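Local atomic coordinates of kelch-like protein 7 (Homo sapiens, PDB entry 3II7), a protein that serves as a substrate-specific adapter of a CUL3-RBX1 E3 ubiquitin ligase complex, its Kelch-repeat domain, the part described here, folding as a beta-propeller. Residues E189-H194 and A205-N210; T138-H143 and V154-L159. All blocks are in the same frame, centred on the assembly; numbering follows the deposited sequence.

Contact 1 (E189-H194 and A205-N210)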
loop_
_atom_site.group_PDB
_atom_site.type_symbol
_atom_site.label_atom_id
_atom_site.label_comp_id
_atom_site.label_asym_id
_atom_site.label_seq_id
_atom_site.Cartn_x
_atom_site.Cartn_y
_atom_site.Cartn_z
ATOM N N GLU A 189 13.288 5.784 -10.781
ATOM C CA GLU A 189 12.999 4.463 -11.310
ATOM C C GLU A 189 11.516 4.353 -11.625
ATOM O O GLU A 189 10.683 4.791 -10.827
ATOM C CB GLU A 189 13.342 3.408 -10.267
ATOM C CG GLU A 189 14.795 3.192 -10.046
ATOM C CD GLU A 189 15.491 2.322 -11.124
ATOM O OE1 GLU A 189 14.832 1.841 -12.048
ATOM O OE2 GLU A 189 16.706 2.130 -11.004
ATOM N N ALA A 190 11.170 3.726 -12.762
ATOM C CA ALA A 190 9.796 3.275 -12.950
ATOM C C ALA A 190 9.573 2.125 -11.949
ATOM O O ALA A 190 10.465 1.302 -11.756
ATOM C CB ALA A 190 9.569 2.809 -14.382
ATOM N N ARG A 191 8.411 2.079 -11.296
ATOM C CA ARG A 191 8.127 1.060 -10.257
ATOM C C ARG A 191 6.664 0.745 -10.231
ATOM O O ARG A 191 5.835 1.658 -10.323
ATOM C CB ARG A 191 8.467 1.541 -8.817
ATOM C CG ARG A 191 9.829 2.091 -8.602
ATOM C CD ARG A 191 9.990 2.602 -7.188
ATOM N NE ARG A 191 11.293 3.248 -7.075
ATOM C CZ ARG A 191 12.419 2.635 -6.722
ATOM N NH1 ARG A 191 12.446 1.355 -6.373
ATOM N NH2 ARG A 191 13.541 3.314 -6.708
ATOM N N LYS A 192 6.361 -0.539 -10.073
ATOM C CA LYS A 192 5.052 -1.000 -9.619
ATOM C C LYS A 192 5.293 -2.025 -8.518
ATOM O O LYS A 192 6.354 -2.597 -8.398
ATOM C CB LYS A 192 4.224 -1.615 -10.732
ATOM C CG LYS A 192 4.757 -2.954 -11.319
ATOM C CD LYS A 192 3.810 -3.473 -12.384
ATOM C CE LYS A 192 4.232 -4.805 -12.934
ATOM N NZ LYS A 192 3.125 -5.470 -13.728
ATOM N N ASN A 193 4.262 -2.268 -7.716
ATOM C CA ASN A 193 4.340 -3.182 -6.581
ATOM C C ASN A 193 5.419 -2.834 -5.560
ATOM O O ASN A 193 5.869 -3.701 -4.794
ATOM C CB ASN A 193 4.523 -4.655 -7.053
ATOM C CG ASN A 193 3.399 -5.138 -7.939
ATOM O OD1 ASN A 193 3.636 -5.588 -9.063
ATOM N ND2 ASN A 193 2.164 -5.024 -7.451
ATOM N N HIS A 194 5.770 -1.551 -5.513
ATOM C CA HIS A 194 6.725 -0.985 -4.595
ATOM C C HIS A 194 6.028 -0.603 -3.294
ATOM O O HIS A 194 4.817 -0.395 -3.250
ATOM C CB HIS A 194 7.383 0.282 -5.192
ATOM C CG HIS A 194 6.412 1.310 -5.705
ATOM N ND1 HIS A 194 5.587 1.068 -6.767
ATOM C CD2 HIS A 194 6.200 2.608 -5.355
ATOM C CE1 HIS A 194 4.859 2.138 -7.021
ATOM N NE2 HIS A 194 5.222 3.098 -6.197
ATOM N N ALA A 205 9.889 5.363 -1.790
ATOM C CA ALA A 205 9.465 4.342 -2.684
ATOM C C ALA A 205 10.483 3.213 -2.586
ATOM O O ALA A 205 11.679 3.417 -2.867
ATOM C CB ALA A 205 9.372 4.881 -4.111
ATOM N N VAL A 206 9.999 2.011 -2.243
ATOM C CA VAL A 206 10.860 0.913 -1.836
ATOM C C VAL A 206 10.682 -0.255 -2.788
ATOM O O VAL A 206 9.616 -0.857 -2.864
ATOM C CB VAL A 206 10.545 0.453 -0.380
ATOM C CG1 VAL A 206 11.502 -0.668 0.054
ATOM C CG2 VAL A 206 10.564 1.646 0.600
ATOM N N GLY A 207 11.721 -0.534 -3.551
ATOM C CA GLY A 207 11.729 -1.711 -4.387
ATOM C C GLY A 207 10.638 -1.725 -5.421
ATOM O O GLY A 207 10.373 -0.710 -6.085
ATOM N N GLY A 208 10.015 -2.892 -5.543
ATOM C CA GLY A 208 9.024 -3.176 -6.562
ATOM C C GLY A 208 9.687 -3.784 -7.789
ATOM O O GLY A 208 10.677 -4.501 -7.680
ATOM N N GLN A 209 9.103 -3.511 -8.941
ATOM C CA GLN A 209 9.570 -4.052 -10.224
ATOM C C GLN A 209 9.205 -3.134 -11.370
ATOM O O GLN A 209 8.343 -2.285 -11.260
ATOM C CB GLN A 209 8.963 -5.432 -10.489
ATOM C CG GLN A 209 7.485 -5.428 -10.629
ATOM C CD GLN A 209 6.903 -6.775 -10.909
ATOM O OE1 GLN A 209 7.415 -7.547 -11.758
ATOM N NE2 GLN A 209 5.841 -7.111 -10.177
ATOM N N ASN A 210 9.883 -3.322 -12.484
ATOM C CA ASN A 210 9.459 -2.648 -13.714
ATOM C C ASN A 210 9.599 -3.557 -14.898
ATOM O O ASN A 210 9.693 -4.767 -14.737
ATOM C CB ASN A 210 10.166 -1.309 -13.874
ATOM C CG ASN A 210 11.644 -1.418 -13.923
ATOM O OD1 ASN A 210 12.211 -2.387 -14.446
ATOM N ND2 ASN A 210 12.316 -0.402 -13.378
HETATM O O HOH W 1 14.907 0.337 -13.934
#
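Gln209 lies across Lys192, CG to CG at 3.7 Å, and reaches on to Asn193, where its NE2 donates to Asn193 OD1 at 2.9 Å. Beneath this overlap the two backbones form a single antiparallel, hydrogen-bonded bridge: Lys192 N gives to Gln209 O, and Gln209 N to Lys192 O, each at 2.9 Å. Beside the bridge comes the double glycine of the Kelch repeat. Gly207 has a positive phi, and a side chain on Gly208 would run into Lys192 O and His194 N, which explains how the CA atoms of His194 and Gly208 can approach to 3.7 Å. Arg191 NH1 reaches Gly207 O at 2.9 Å while Arg191 CD rests on Ala205 CB at 3.9 Å; its NH2 forms a salt bridge with Glu219. At the far end Asn210 ND2 bonds to Ala190 O at 3.0 Å, and a water joins the same ND2 to Glu189 OE1, leaving Glu189 OE2 to bond Asn217. The loop 189-194, which follows strand 180-184 and leads into strand 195-199, is thus laid over the end of strand 202-206 and the short strand 209-210, with Val167 of strand 166-167 touching Ala190, Lys192 and Asn210 and Glu219 reaching in from strand 218-222.

Contact 2 (T138-H143 and V154-L159)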
loop_
_atom_site.group_PDB
_atom_site.type_symbol
_atom_site.label_atom_id
_atom_site.label_comp_id
_atom_site.label_asym_id
_atom_site.label_seq_id
_atom_site.Cartn_x
_atom_site.Cartn_y
_atom_site.Cartn_z
ATOM N N THR A 138 -2.984 10.423 -14.846
ATOM C CA THR A 138 -2.540 9.214 -15.565
ATOM C C THR A 138 -3.185 8.000 -14.934
ATOM O O THR A 138 -3.149 7.828 -13.706
ATOM C CB THR A 138 -1.018 9.049 -15.483
ATOM O OG1 THR A 138 -0.359 10.229 -16.022
ATOM C CG2 THR A 138 -0.559 7.776 -16.215
ATOM N N GLN A 139 -3.790 7.174 -15.772
ATOM C CA GLN A 139 -4.376 5.936 -15.341
ATOM C C GLN A 139 -3.264 5.019 -14.834
ATOM O O GLN A 139 -2.134 5.048 -15.348
ATOM C CB GLN A 139 -5.124 5.275 -16.503
ATOM C CG GLN A 139 -4.226 4.761 -17.618
ATOM C CD GLN A 139 -4.918 4.701 -18.967
ATOM O OE1 GLN A 139 -5.054 5.703 -19.634
ATOM N NE2 GLN A 139 -5.348 3.510 -19.372
ATOM N N ARG A 140 -3.577 4.211 -13.834
ATOM C CA ARG A 140 -2.563 3.321 -13.245
ATOM C C ARG A 140 -3.144 2.169 -12.417
ATOM O O ARG A 140 -4.192 2.315 -11.846
ATOM C CB ARG A 140 -1.551 4.109 -12.401
ATOM C CG ARG A 140 -2.081 4.981 -11.392
ATOM C CD ARG A 140 -0.969 5.890 -10.812
ATOM N NE ARG A 140 -0.759 7.206 -11.472
ATOM C CZ ARG A 140 0.427 7.786 -11.677
ATOM N NH1 ARG A 140 1.560 7.154 -11.409
ATOM N NH2 ARG A 140 0.499 8.989 -12.238
ATOM N N CYS A 141 -2.450 1.022 -12.454
ATOM C CA CYS A 141 -2.670 -0.164 -11.596
ATOM C C CYS A 141 -1.376 -0.458 -10.845
ATOM O O CYS A 141 -0.302 -0.220 -11.387
ATOM C CB CYS A 141 -2.962 -1.405 -12.451
ATOM S SG CYS A 141 -4.533 -1.449 -13.252
ATOM N N SER A 142 -1.478 -1.053 -9.657
ATOM C CA SER A 142 -0.316 -1.558 -8.926
ATOM C C SER A 142 0.614 -0.445 -8.520
ATOM O O SER A 142 1.789 -0.661 -8.322
ATOM C CB SER A 142 0.439 -2.606 -9.757
ATOM O OG SER A 142 -0.417 -3.673 -10.128
ATOM N N HIS A 143 0.048 0.741 -8.422
ATOM C CA HIS A 143 0.728 1.916 -7.938
ATOM C C HIS A 143 0.672 2.011 -6.425
ATOM O O HIS A 143 -0.125 1.360 -5.767
ATOM C CB HIS A 143 0.064 3.183 -8.523
ATOM C CG HIS A 143 -1.418 3.259 -8.272
ATOM N ND1 HIS A 143 -2.292 2.309 -8.757
ATOM C CD2 HIS A 143 -2.177 4.163 -7.598
ATOM C CE1 HIS A 143 -3.519 2.607 -8.365
ATOM N NE2 HIS A 143 -3.484 3.746 -7.695
ATOM N N VAL A 154 0.295 9.780 -5.284
ATOM C CA VAL A 154 0.348 8.552 -6.046
ATOM C C VAL A 154 1.658 8.516 -6.849
ATOM O O VAL A 154 2.066 9.531 -7.365
ATOM C CB VAL A 154 -0.819 8.505 -7.027
ATOM C CG1 VAL A 154 -0.638 7.384 -7.985
ATOM C CG2 VAL A 154 -2.144 8.363 -6.287
ATOM N N CYS A 155 2.285 7.347 -6.964
ATOM C CA CYS A 155 3.387 7.172 -7.868
ATOM C C CYS A 155 3.521 5.765 -8.382
ATOM O O CYS A 155 3.196 4.745 -7.700
ATOM C CB CYS A 155 4.704 7.625 -7.313
ATOM S SG CYS A 155 5.230 6.696 -5.934
ATOM N N GLY A 156 4.030 5.723 -9.574
ATOM C CA GLY A 156 4.310 4.492 -10.289
ATOM C C GLY A 156 3.054 3.730 -10.664
ATOM O O GLY A 156 2.011 4.320 -10.957
ATOM N N GLY A 157 3.177 2.421 -10.682
ATOM C CA GLY A 157 2.141 1.559 -11.234
ATOM C C GLY A 157 2.391 1.284 -12.702
ATOM O O GLY A 157 3.442 1.622 -13.263
ATOM N N SER A 158 1.416 0.648 -13.348
ATOM C CA SER A 158 1.525 0.356 -14.765
ATOM C C SER A 158 0.257 0.692 -15.508
ATOM O O SER A 158 -0.802 0.885 -14.904
ATOM C CB SER A 158 1.871 -1.105 -14.977
ATOM O OG SER A 158 0.849 -1.941 -14.487
ATOM N N LEU A 159 0.371 0.738 -16.838
ATOM C CA LEU A 159 -0.799 0.762 -17.722
ATOM C C LEU A 159 -0.500 -0.165 -18.910
ATOM O O LEU A 159 0.671 -0.433 -19.199
ATOM C CB LEU A 159 -1.118 2.176 -18.173
ATOM C CG LEU A 159 0.010 3.098 -18.662
ATOM C CD1 LEU A 159 0.593 2.675 -19.996
ATOM C CD2 LEU A 159 -0.567 4.534 -18.767
HETATM O O HOH W 2 0.134 -4.168 -13.064
#
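Arg140 gives up more surface here than any other residue, with Leu159 and Ser158 next. The arginine turns its guanidinium back along the strand end: NH1 donates to Gly156 O at 2.9 Å, near the plane of the group, while Val154 CG1 covers one face and lies only 3.2 Å from Arg140 CD. Its NH2 is held by a salt bridge to Glu172. Leu159 supplies the apolar end, its CD2 lying 3.8 Å from Gln139 CG and 4.1 Å from Thr138 CG2. Ser158 works mainly through its backbone, in an antiparallel hydrogen-bonded pair with Cys141: Cys141 N to Ser158 O at 3.0 Å and Ser158 N to Cys141 O at 2.7 Å. Its OG shares a water with Ser142 OG. Gly157 CA lies 3.0 Å from Cys141 O, so close that a CB would clash. The glycine pair, with its positive phi, is the hallmark of a Kelch blade; beside it in this blade is a buried guanidinium whose charge is met by Glu172 and whose N-H groups are taken up by carbonyls, Gly156 O among them. The main-chain bridge and this arginine bond therefore set the geometry, and Leu159 adds an apolar patch.

Overall arrangement
Read from the N terminus, contact 2 comes first: the chain leaves strand 129-133, passes through 138-143, makes the hairpin of strands 144-148 and 151-155, and returns at 154-159 to close the loop. Contact 1 repeats the plan one blade later, through the hairpin of strands 195-199 and 202-206. The loops stand in series, neither nested nor crossed. Each ties the linker from the preceding blade to the double-glycine end of the next blade's second strand. Their centres lie 10 Å apart, and they touch directly: Arg191 O is 2.8 Å from Gly157 N and Asn193 N 3.0 Å from Ser142 O, both probable hydrogen bonds, joining successive blades of the propeller.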